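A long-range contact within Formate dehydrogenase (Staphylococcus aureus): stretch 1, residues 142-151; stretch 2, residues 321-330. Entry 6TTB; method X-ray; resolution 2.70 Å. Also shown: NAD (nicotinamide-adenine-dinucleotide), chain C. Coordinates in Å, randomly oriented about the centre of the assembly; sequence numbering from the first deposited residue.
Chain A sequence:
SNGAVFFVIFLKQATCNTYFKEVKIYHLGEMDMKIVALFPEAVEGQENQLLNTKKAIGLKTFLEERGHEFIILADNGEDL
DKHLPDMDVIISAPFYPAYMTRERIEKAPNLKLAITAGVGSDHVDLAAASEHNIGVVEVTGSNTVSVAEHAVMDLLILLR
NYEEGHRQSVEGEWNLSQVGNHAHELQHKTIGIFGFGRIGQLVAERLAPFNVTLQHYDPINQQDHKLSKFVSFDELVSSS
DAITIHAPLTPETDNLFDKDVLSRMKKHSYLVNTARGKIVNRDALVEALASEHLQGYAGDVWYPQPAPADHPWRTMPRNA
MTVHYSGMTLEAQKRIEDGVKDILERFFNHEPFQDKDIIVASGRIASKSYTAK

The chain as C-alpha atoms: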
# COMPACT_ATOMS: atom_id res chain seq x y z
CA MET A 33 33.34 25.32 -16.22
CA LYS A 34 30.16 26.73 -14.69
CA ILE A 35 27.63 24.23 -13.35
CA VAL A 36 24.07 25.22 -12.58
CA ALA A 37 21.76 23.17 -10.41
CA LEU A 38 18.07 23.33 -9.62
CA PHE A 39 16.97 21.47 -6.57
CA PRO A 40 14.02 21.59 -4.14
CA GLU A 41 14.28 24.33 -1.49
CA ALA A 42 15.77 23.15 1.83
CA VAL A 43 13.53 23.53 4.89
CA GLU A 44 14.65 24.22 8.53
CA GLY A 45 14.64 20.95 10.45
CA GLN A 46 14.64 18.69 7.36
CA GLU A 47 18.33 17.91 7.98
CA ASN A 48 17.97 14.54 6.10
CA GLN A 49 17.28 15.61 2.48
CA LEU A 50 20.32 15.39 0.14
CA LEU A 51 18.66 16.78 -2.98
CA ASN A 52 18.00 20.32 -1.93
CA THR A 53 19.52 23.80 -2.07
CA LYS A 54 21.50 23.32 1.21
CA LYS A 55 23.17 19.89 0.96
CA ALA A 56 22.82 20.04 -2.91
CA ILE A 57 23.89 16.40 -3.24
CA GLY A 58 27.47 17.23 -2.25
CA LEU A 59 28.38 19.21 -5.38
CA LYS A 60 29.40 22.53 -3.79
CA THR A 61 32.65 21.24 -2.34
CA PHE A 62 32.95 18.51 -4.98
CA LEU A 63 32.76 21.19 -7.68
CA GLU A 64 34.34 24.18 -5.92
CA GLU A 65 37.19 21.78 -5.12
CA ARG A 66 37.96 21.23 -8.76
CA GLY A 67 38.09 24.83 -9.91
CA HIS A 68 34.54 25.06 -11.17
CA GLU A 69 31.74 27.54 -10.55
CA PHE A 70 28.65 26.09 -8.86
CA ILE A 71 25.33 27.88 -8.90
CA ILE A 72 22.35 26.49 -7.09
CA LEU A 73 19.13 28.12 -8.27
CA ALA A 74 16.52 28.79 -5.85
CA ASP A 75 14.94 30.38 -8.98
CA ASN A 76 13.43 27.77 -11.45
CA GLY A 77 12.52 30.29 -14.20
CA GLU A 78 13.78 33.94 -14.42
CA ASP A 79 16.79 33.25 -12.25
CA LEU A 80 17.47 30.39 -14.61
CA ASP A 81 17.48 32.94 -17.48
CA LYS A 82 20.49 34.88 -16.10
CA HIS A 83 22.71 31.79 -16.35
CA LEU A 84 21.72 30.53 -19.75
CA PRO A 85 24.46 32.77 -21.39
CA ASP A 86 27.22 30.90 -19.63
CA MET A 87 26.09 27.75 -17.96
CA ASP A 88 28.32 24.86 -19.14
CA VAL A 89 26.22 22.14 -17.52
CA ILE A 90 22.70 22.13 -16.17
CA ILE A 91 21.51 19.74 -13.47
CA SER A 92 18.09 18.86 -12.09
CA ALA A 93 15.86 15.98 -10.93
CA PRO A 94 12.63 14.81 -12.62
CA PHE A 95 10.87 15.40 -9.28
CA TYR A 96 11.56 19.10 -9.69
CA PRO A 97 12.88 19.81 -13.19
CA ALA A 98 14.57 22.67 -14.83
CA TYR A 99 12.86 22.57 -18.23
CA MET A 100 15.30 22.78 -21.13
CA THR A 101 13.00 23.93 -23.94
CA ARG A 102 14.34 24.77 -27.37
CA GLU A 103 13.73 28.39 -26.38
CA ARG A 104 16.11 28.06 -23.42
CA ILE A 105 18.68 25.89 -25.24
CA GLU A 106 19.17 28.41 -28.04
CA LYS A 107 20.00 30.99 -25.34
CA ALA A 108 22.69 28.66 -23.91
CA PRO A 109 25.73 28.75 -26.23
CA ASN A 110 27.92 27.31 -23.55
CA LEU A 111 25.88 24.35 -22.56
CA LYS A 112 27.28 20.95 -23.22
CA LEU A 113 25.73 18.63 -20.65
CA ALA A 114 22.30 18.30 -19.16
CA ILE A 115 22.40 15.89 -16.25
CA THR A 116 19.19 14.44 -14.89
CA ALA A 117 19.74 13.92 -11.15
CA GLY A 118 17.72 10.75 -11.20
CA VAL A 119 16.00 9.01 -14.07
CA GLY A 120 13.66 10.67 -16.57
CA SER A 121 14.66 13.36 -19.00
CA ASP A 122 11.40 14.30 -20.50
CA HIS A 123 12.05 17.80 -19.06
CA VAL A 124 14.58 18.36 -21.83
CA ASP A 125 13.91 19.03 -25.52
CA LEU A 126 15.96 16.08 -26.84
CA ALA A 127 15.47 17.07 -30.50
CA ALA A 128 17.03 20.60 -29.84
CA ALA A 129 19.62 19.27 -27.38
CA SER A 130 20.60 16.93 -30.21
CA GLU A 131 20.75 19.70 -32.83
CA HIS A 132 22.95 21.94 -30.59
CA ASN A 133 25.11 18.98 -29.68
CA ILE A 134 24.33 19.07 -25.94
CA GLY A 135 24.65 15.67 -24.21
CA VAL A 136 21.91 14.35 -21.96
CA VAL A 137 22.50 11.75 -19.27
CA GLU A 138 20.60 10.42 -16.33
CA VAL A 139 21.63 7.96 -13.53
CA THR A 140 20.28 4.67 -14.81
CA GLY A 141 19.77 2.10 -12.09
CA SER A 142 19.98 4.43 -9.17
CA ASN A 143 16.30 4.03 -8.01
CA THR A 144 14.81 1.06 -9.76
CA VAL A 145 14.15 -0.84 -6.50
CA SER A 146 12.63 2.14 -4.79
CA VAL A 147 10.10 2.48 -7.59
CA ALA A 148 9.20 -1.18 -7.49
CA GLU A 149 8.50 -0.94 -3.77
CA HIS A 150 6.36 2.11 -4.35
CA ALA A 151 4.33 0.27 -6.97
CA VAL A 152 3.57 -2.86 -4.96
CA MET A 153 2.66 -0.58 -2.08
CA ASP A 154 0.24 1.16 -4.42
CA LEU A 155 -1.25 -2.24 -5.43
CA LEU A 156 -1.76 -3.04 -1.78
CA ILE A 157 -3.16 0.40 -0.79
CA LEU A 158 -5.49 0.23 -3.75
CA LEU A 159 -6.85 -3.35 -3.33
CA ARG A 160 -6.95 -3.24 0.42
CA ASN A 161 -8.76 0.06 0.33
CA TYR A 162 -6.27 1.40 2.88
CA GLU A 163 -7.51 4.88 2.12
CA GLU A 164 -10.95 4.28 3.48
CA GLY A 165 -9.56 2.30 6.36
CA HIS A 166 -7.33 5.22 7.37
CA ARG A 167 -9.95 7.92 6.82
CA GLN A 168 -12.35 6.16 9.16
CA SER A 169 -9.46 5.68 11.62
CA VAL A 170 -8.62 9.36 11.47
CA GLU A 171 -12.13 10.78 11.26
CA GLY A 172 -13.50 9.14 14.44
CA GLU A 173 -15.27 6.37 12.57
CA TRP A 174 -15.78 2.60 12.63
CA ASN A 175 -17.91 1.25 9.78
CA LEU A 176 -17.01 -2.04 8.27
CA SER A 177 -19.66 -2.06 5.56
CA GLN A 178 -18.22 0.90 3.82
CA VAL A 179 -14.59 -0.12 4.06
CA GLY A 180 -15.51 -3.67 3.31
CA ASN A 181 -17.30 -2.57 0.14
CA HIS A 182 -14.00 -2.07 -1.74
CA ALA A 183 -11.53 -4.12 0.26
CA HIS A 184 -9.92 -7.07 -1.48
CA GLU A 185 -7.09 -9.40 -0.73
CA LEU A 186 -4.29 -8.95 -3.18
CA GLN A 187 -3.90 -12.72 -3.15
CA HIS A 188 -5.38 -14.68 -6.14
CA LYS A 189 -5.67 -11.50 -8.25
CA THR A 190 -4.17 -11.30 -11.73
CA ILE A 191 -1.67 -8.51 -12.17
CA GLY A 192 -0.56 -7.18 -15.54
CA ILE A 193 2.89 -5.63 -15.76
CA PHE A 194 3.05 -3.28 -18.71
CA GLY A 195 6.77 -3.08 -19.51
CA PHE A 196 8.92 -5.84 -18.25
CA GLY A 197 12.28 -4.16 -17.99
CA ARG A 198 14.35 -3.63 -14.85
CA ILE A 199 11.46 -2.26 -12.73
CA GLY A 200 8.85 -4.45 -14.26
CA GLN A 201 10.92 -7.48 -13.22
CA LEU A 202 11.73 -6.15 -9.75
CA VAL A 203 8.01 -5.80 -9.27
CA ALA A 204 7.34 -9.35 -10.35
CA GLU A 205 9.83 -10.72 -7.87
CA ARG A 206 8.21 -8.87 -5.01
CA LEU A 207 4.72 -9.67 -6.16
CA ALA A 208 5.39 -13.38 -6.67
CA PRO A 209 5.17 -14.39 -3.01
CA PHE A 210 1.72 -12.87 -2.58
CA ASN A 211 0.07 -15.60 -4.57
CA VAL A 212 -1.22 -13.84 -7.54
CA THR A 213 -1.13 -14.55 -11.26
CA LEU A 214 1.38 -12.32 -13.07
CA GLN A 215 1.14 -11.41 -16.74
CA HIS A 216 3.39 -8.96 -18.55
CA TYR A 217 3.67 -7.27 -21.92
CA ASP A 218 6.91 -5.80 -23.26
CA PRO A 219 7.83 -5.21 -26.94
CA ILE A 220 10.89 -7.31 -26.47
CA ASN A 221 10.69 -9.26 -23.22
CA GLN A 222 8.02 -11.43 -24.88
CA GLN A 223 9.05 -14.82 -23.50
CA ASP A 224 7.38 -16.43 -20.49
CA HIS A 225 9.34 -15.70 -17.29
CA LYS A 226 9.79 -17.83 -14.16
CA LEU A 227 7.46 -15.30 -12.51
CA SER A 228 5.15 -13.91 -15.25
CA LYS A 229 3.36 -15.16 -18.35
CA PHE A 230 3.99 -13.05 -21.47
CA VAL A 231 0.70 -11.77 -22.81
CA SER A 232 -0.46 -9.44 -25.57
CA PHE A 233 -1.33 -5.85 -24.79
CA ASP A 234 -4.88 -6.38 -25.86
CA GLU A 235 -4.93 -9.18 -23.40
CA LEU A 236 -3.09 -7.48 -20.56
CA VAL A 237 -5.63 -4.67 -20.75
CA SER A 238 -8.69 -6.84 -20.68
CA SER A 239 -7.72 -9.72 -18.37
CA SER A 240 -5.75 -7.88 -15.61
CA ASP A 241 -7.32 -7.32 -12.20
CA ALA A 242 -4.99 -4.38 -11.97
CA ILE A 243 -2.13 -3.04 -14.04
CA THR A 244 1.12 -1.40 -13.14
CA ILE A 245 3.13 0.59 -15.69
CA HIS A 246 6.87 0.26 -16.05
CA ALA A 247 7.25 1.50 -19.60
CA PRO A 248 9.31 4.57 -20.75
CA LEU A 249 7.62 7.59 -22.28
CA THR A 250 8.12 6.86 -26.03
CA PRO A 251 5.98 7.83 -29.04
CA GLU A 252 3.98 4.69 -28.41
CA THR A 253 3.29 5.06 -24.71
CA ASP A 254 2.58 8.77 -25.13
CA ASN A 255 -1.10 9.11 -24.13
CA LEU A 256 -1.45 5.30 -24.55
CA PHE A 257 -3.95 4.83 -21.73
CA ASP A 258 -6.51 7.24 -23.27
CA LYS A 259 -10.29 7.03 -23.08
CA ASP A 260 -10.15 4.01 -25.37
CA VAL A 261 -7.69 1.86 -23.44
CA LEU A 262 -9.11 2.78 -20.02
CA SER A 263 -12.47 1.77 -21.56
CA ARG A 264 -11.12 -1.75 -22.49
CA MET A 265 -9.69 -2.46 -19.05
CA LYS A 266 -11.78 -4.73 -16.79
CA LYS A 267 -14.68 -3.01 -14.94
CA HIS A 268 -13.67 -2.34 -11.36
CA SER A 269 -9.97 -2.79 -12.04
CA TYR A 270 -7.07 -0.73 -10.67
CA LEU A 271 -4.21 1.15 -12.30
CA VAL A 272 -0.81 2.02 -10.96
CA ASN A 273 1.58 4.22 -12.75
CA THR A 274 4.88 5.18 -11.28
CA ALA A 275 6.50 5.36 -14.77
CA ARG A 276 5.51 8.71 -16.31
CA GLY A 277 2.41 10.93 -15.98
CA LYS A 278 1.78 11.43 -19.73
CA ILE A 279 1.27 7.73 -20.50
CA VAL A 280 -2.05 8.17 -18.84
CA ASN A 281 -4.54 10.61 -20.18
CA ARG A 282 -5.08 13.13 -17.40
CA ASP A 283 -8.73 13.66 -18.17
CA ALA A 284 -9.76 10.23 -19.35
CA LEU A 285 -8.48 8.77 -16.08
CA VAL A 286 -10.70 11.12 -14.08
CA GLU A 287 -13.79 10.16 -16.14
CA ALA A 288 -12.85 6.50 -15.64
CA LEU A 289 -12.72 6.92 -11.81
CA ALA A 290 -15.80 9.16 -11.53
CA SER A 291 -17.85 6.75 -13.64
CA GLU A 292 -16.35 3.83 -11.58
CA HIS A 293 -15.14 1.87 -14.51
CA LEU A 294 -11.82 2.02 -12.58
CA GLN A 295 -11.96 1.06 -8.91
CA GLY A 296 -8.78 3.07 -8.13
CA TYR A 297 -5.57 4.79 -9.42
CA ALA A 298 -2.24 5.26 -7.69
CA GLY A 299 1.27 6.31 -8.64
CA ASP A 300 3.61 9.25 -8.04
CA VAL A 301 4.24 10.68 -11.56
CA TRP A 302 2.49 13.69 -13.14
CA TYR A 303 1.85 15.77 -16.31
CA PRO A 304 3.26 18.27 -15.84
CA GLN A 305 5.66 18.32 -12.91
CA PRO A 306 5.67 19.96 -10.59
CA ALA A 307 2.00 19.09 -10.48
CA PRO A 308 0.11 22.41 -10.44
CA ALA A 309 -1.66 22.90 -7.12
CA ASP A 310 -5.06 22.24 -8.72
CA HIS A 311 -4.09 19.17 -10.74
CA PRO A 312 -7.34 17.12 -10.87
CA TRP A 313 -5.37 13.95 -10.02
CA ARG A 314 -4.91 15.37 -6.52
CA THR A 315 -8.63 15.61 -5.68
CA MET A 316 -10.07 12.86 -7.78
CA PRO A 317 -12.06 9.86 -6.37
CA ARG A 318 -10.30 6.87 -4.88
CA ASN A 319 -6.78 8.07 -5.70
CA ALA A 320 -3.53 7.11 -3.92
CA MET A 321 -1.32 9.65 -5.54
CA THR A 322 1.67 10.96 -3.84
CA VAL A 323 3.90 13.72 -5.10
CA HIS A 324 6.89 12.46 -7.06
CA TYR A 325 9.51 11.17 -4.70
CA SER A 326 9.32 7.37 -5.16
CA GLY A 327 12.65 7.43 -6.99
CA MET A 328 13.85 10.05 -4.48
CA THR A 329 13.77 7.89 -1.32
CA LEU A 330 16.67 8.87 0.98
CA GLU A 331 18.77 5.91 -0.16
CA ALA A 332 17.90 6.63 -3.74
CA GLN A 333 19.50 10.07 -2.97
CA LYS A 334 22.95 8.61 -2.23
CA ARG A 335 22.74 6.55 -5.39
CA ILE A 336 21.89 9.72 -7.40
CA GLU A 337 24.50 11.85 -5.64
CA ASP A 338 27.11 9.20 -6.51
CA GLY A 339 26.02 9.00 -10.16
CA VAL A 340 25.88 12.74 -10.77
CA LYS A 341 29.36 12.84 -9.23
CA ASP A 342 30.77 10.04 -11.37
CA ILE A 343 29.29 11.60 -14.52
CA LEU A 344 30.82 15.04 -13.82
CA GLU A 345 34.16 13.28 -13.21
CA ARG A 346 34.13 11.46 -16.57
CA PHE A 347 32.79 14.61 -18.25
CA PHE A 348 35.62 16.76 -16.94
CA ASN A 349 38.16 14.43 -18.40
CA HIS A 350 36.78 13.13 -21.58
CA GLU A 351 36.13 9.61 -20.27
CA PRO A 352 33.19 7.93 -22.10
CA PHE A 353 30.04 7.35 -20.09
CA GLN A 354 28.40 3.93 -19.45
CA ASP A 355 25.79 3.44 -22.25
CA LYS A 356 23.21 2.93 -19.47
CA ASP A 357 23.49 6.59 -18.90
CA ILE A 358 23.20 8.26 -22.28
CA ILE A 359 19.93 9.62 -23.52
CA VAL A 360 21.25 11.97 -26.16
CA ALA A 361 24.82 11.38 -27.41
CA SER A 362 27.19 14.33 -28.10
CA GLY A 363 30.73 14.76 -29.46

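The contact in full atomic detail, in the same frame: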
# COMPACT_ATOMS: atom_id res chain seq x y z
N SER A 142 19.78 3.87 -10.47
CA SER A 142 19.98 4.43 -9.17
C SER A 142 18.75 4.28 -8.24
O SER A 142 18.88 4.47 -7.00
CB SER A 142 20.38 5.83 -9.33
OG SER A 142 19.25 6.60 -9.67
N ASN A 143 17.54 4.00 -8.81
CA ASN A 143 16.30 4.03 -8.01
C ASN A 143 15.24 3.06 -8.56
O ASN A 143 14.03 3.15 -8.27
CB ASN A 143 15.78 5.43 -7.85
CG ASN A 143 15.51 6.05 -9.20
OD1 ASN A 143 15.25 5.34 -10.19
ND2 ASN A 143 15.51 7.37 -9.24
N THR A 144 15.70 2.07 -9.25
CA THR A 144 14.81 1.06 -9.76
C THR A 144 14.07 0.42 -8.60
O THR A 144 12.87 0.35 -8.63
CB THR A 144 15.58 0.15 -10.70
OG1 THR A 144 16.78 -0.34 -10.07
CG2 THR A 144 15.99 0.92 -11.95
N VAL A 145 14.80 -0.02 -7.53
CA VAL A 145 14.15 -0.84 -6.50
C VAL A 145 13.11 -0.02 -5.78
O VAL A 145 12.00 -0.52 -5.45
CB VAL A 145 15.11 -1.35 -5.47
CG1 VAL A 145 14.33 -1.98 -4.34
CG2 VAL A 145 16.10 -2.33 -6.07
N SER A 146 13.51 1.22 -5.46
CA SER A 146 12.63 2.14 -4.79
C SER A 146 11.29 2.15 -5.48
O SER A 146 10.25 2.10 -4.81
CB SER A 146 13.20 3.51 -4.76
OG SER A 146 12.52 4.31 -3.80
N VAL A 147 11.33 2.30 -6.82
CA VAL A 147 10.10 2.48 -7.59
C VAL A 147 9.30 1.18 -7.57
O VAL A 147 8.08 1.21 -7.37
CB VAL A 147 10.40 3.03 -9.01
CG1 VAL A 147 9.19 3.13 -9.88
CG2 VAL A 147 11.09 4.38 -8.93
N ALA A 148 9.97 0.05 -7.54
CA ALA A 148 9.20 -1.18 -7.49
C ALA A 148 8.43 -1.23 -6.20
O ALA A 148 7.21 -1.52 -6.22
CB ALA A 148 10.09 -2.36 -7.58
N GLU A 149 9.14 -0.95 -5.08
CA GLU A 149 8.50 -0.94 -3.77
C GLU A 149 7.28 -0.02 -3.85
O GLU A 149 6.17 -0.35 -3.42
CB GLU A 149 9.44 -0.43 -2.70
CG GLU A 149 10.67 -1.24 -2.46
CD GLU A 149 11.59 -0.74 -1.32
OE1 GLU A 149 11.26 0.28 -0.72
OE2 GLU A 149 12.62 -1.42 -0.99
N HIS A 150 7.48 1.19 -4.37
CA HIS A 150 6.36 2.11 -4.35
C HIS A 150 5.18 1.50 -5.10
O HIS A 150 4.03 1.73 -4.76
CB HIS A 150 6.76 3.38 -5.00
CG HIS A 150 6.03 4.53 -4.46
ND1 HIS A 150 6.49 5.24 -3.35
CD2 HIS A 150 4.88 5.12 -4.87
CE1 HIS A 150 5.66 6.25 -3.12
NE2 HIS A 150 4.67 6.20 -4.05
N ALA A 151 5.46 0.75 -6.18
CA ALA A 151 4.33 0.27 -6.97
C ALA A 151 3.56 -0.83 -6.24
O ALA A 151 2.35 -0.89 -6.32
CB ALA A 151 4.71 -0.12 -8.40
N MET A 321 -2.44 8.92 -5.02
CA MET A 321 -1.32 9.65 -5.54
C MET A 321 -0.44 9.99 -4.35
O MET A 321 -0.87 9.93 -3.21
CB MET A 321 -1.80 10.95 -6.21
CG MET A 321 -2.67 10.74 -7.49
SD MET A 321 -1.83 9.74 -8.69
CE MET A 321 -0.23 10.55 -8.80
N THR A 322 0.81 10.15 -4.63
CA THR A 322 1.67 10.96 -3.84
C THR A 322 2.36 11.94 -4.81
O THR A 322 2.32 11.79 -6.04
CB THR A 322 2.68 10.05 -3.15
OG1 THR A 322 3.63 9.51 -4.07
CG2 THR A 322 2.02 8.92 -2.37
N VAL A 323 3.01 12.94 -4.27
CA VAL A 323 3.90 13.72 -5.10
C VAL A 323 5.09 12.81 -5.47
O VAL A 323 5.15 11.68 -5.00
CB VAL A 323 4.32 15.00 -4.37
CG1 VAL A 323 3.08 15.71 -3.87
CG2 VAL A 323 5.18 14.65 -3.19
N HIS A 324 6.02 13.31 -6.29
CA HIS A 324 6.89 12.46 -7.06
C HIS A 324 8.21 12.31 -6.34
O HIS A 324 9.21 12.83 -6.83
CB HIS A 324 7.21 13.06 -8.46
CG HIS A 324 8.10 12.13 -9.24
ND1 HIS A 324 8.73 12.47 -10.44
CD2 HIS A 324 8.44 10.85 -9.00
CE1 HIS A 324 9.38 11.40 -10.91
NE2 HIS A 324 9.26 10.42 -10.03
N TYR A 325 8.25 11.41 -5.39
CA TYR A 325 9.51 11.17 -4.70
C TYR A 325 9.93 9.69 -4.67
O TYR A 325 10.94 9.37 -4.04
CB TYR A 325 9.34 11.63 -3.27
CG TYR A 325 8.44 10.73 -2.48
CD1 TYR A 325 7.06 10.77 -2.63
CD2 TYR A 325 8.97 9.80 -1.59
CE1 TYR A 325 6.25 9.96 -1.84
CE2 TYR A 325 8.17 8.97 -0.84
CZ TYR A 325 6.82 9.09 -0.93
OH TYR A 325 6.09 8.25 -0.19
N SER A 326 9.16 8.80 -5.32
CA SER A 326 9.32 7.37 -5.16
C SER A 326 10.73 6.99 -5.57
O SER A 326 11.38 6.20 -4.87
CB SER A 326 8.25 6.53 -5.94
OG SER A 326 8.65 6.33 -7.30
N GLY A 327 11.25 7.64 -6.62
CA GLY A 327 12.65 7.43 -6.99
C GLY A 327 13.59 8.42 -6.28
O GLY A 327 14.73 8.60 -6.70
N MET A 328 13.09 9.04 -5.21
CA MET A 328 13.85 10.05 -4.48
C MET A 328 13.84 9.67 -3.00
O MET A 328 14.11 10.54 -2.16
CB MET A 328 13.20 11.45 -4.62
CG MET A 328 14.10 12.56 -4.20
SD MET A 328 13.28 14.17 -3.99
CE MET A 328 12.01 13.75 -2.77
N THR A 329 13.53 8.39 -2.67
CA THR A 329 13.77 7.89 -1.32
C THR A 329 15.17 8.29 -0.87
O THR A 329 16.02 8.53 -1.70
CB THR A 329 13.69 6.36 -1.20
OG1 THR A 329 14.47 5.65 -2.17
CG2 THR A 329 12.28 5.85 -1.12
N LEU A 330 15.38 8.41 0.45
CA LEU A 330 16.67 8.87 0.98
C LEU A 330 17.81 8.06 0.37
O LEU A 330 18.78 8.63 -0.04
CB LEU A 330 16.66 8.72 2.48
CG LEU A 330 16.79 10.02 3.26
CD1 LEU A 330 16.16 11.16 2.52
CD2 LEU A 330 16.18 9.85 4.65
PA NAD C . 13.52 -0.39 -18.56
O1A NAD C . 14.10 0.11 -19.84
O2A NAD C . 14.21 -1.45 -17.73
O5B NAD C . 11.96 -0.76 -18.77
C5B NAD C . 11.24 -0.35 -19.94
C4B NAD C . 10.85 -1.59 -20.71
O4B NAD C . 9.58 -1.34 -21.32
C3B NAD C . 11.83 -2.01 -21.84
O3B NAD C . 12.61 -3.17 -21.58
C2B NAD C . 10.96 -2.18 -23.08
O2B NAD C . 11.10 -3.45 -23.69
C1B NAD C . 9.52 -1.90 -22.61
N9A NAD C . 8.78 -1.03 -23.52
C8A NAD C . 9.30 -0.28 -24.56
N7A NAD C . 8.38 0.28 -25.32
C5A NAD C . 7.17 -0.21 -24.82
C6A NAD C . 5.82 -0.05 -25.23
N6A NAD C . 5.43 0.61 -26.30
N1A NAD C . 4.88 -0.75 -24.54
C2A NAD C . 5.26 -1.47 -23.48
N3A NAD C . 6.49 -1.66 -22.98
C4A NAD C . 7.41 -1.01 -23.70
O3 NAD C . 13.32 0.85 -17.64
PN NAD C . 13.00 0.73 -16.12
O1N NAD C . 14.30 0.95 -15.40
O2N NAD C . 12.23 -0.53 -15.86
O5D NAD C . 12.03 2.02 -15.93
C5D NAD C . 10.58 1.84 -16.03
C4D NAD C . 9.99 3.20 -16.15
O4D NAD C . 9.84 3.73 -14.81
C3D NAD C . 10.88 4.18 -16.95
O3D NAD C . 10.31 4.55 -18.19
C2D NAD C . 11.12 5.35 -15.99
O2D NAD C . 10.85 6.65 -16.52
C1D NAD C . 10.21 5.09 -14.80
N1N NAD C . 10.94 5.40 -13.56
C2N NAD C . 10.38 6.33 -12.63
C3N NAD C . 11.06 6.64 -11.43
C7N NAD C . 10.35 7.39 -10.31
O7N NAD C . 11.02 8.05 -9.52
N7N NAD C . 9.01 7.30 -10.20
C4N NAD C . 12.43 6.19 -11.30
C5N NAD C . 12.97 5.29 -12.25
C6N NAD C . 12.22 4.94 -13.39

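The contact joins the first turns of a helix, residues 144-151, to a segment without regular helix or strand, and at least 172 residues separate any touching pair in sequence. The backbones come nearest at two points: the CA atoms of Asn 143 and Gly 327 lie 5.1 Å apart, and those of Val 147 and Ser 326 5.5 Å. Together the stretches bury 376 Å². Ser 146 and His 150, four residues apart, both point their CA-to-CB bonds toward the segment, as does the N-cap residue Asn 143, while Val 147 points sideways and still reaches it with CG2.

Along stretch 2, Thr 322 makes the first contact. Its OG1 donates to its neighbour, Val 323 O, at 2.8 Å, and accepts a weak hydrogen bond from His 150 NE2, long at 3.5 Å with an N-H...O angle of 136°. His 324 points its CB away from the helix; its NE2 instead donates to NAD O7N, 3.0 Å away at a favourable 154°.

Tyr 325 meets His 150 as an offset edge-to-face pair. The ring planes stand at 88°, the centroids are 5.4 Å apart, and the histidine edge is directed toward the tyrosine face. The closest atoms are His 150 CE1 and Tyr 325 OH, at 3.6 Å.

Ser 326 covers one face of the same imidazole. Its CB sits 3.5 Å from the centroid of the His 150 ring and only 21° off the ring normal, the geometry of a CH-pi contact. This helps explain why His 150 has the largest covered area of the contact, 88 Å². The backbone of Ser 326 is also engaged: Ser 146 OG donates to Ser 326 O over a very short 2.5 Å.

Gly 327 follows, its carbonyl O accepting from Asn 143 ND2 at 2.9 Å and 138°. Asn 143 occupies the helix N-cap position, yet its side chain makes no capping bond and serves this long-range link instead. The absence of a side chain at Gly 327 matters, since an ideal CB would lie 2.8 Å from Asn 143 ND2 and 2.1 Å from NAD O7N, both clashes. Val 147 CG2 packs nearby, 3.9 Å from Gly 327 CA and 3.3 Å from NAD C4N, so the nicotinamide borders the interface.

Met 328 turns away, and Thr 329 closes the contact. Thr 329 OG1 donates to Ser 146 OG at 2.9 Å, completing a relay in which the serine hydroxyl accepts from Thr 329 and donates to Ser 326 O.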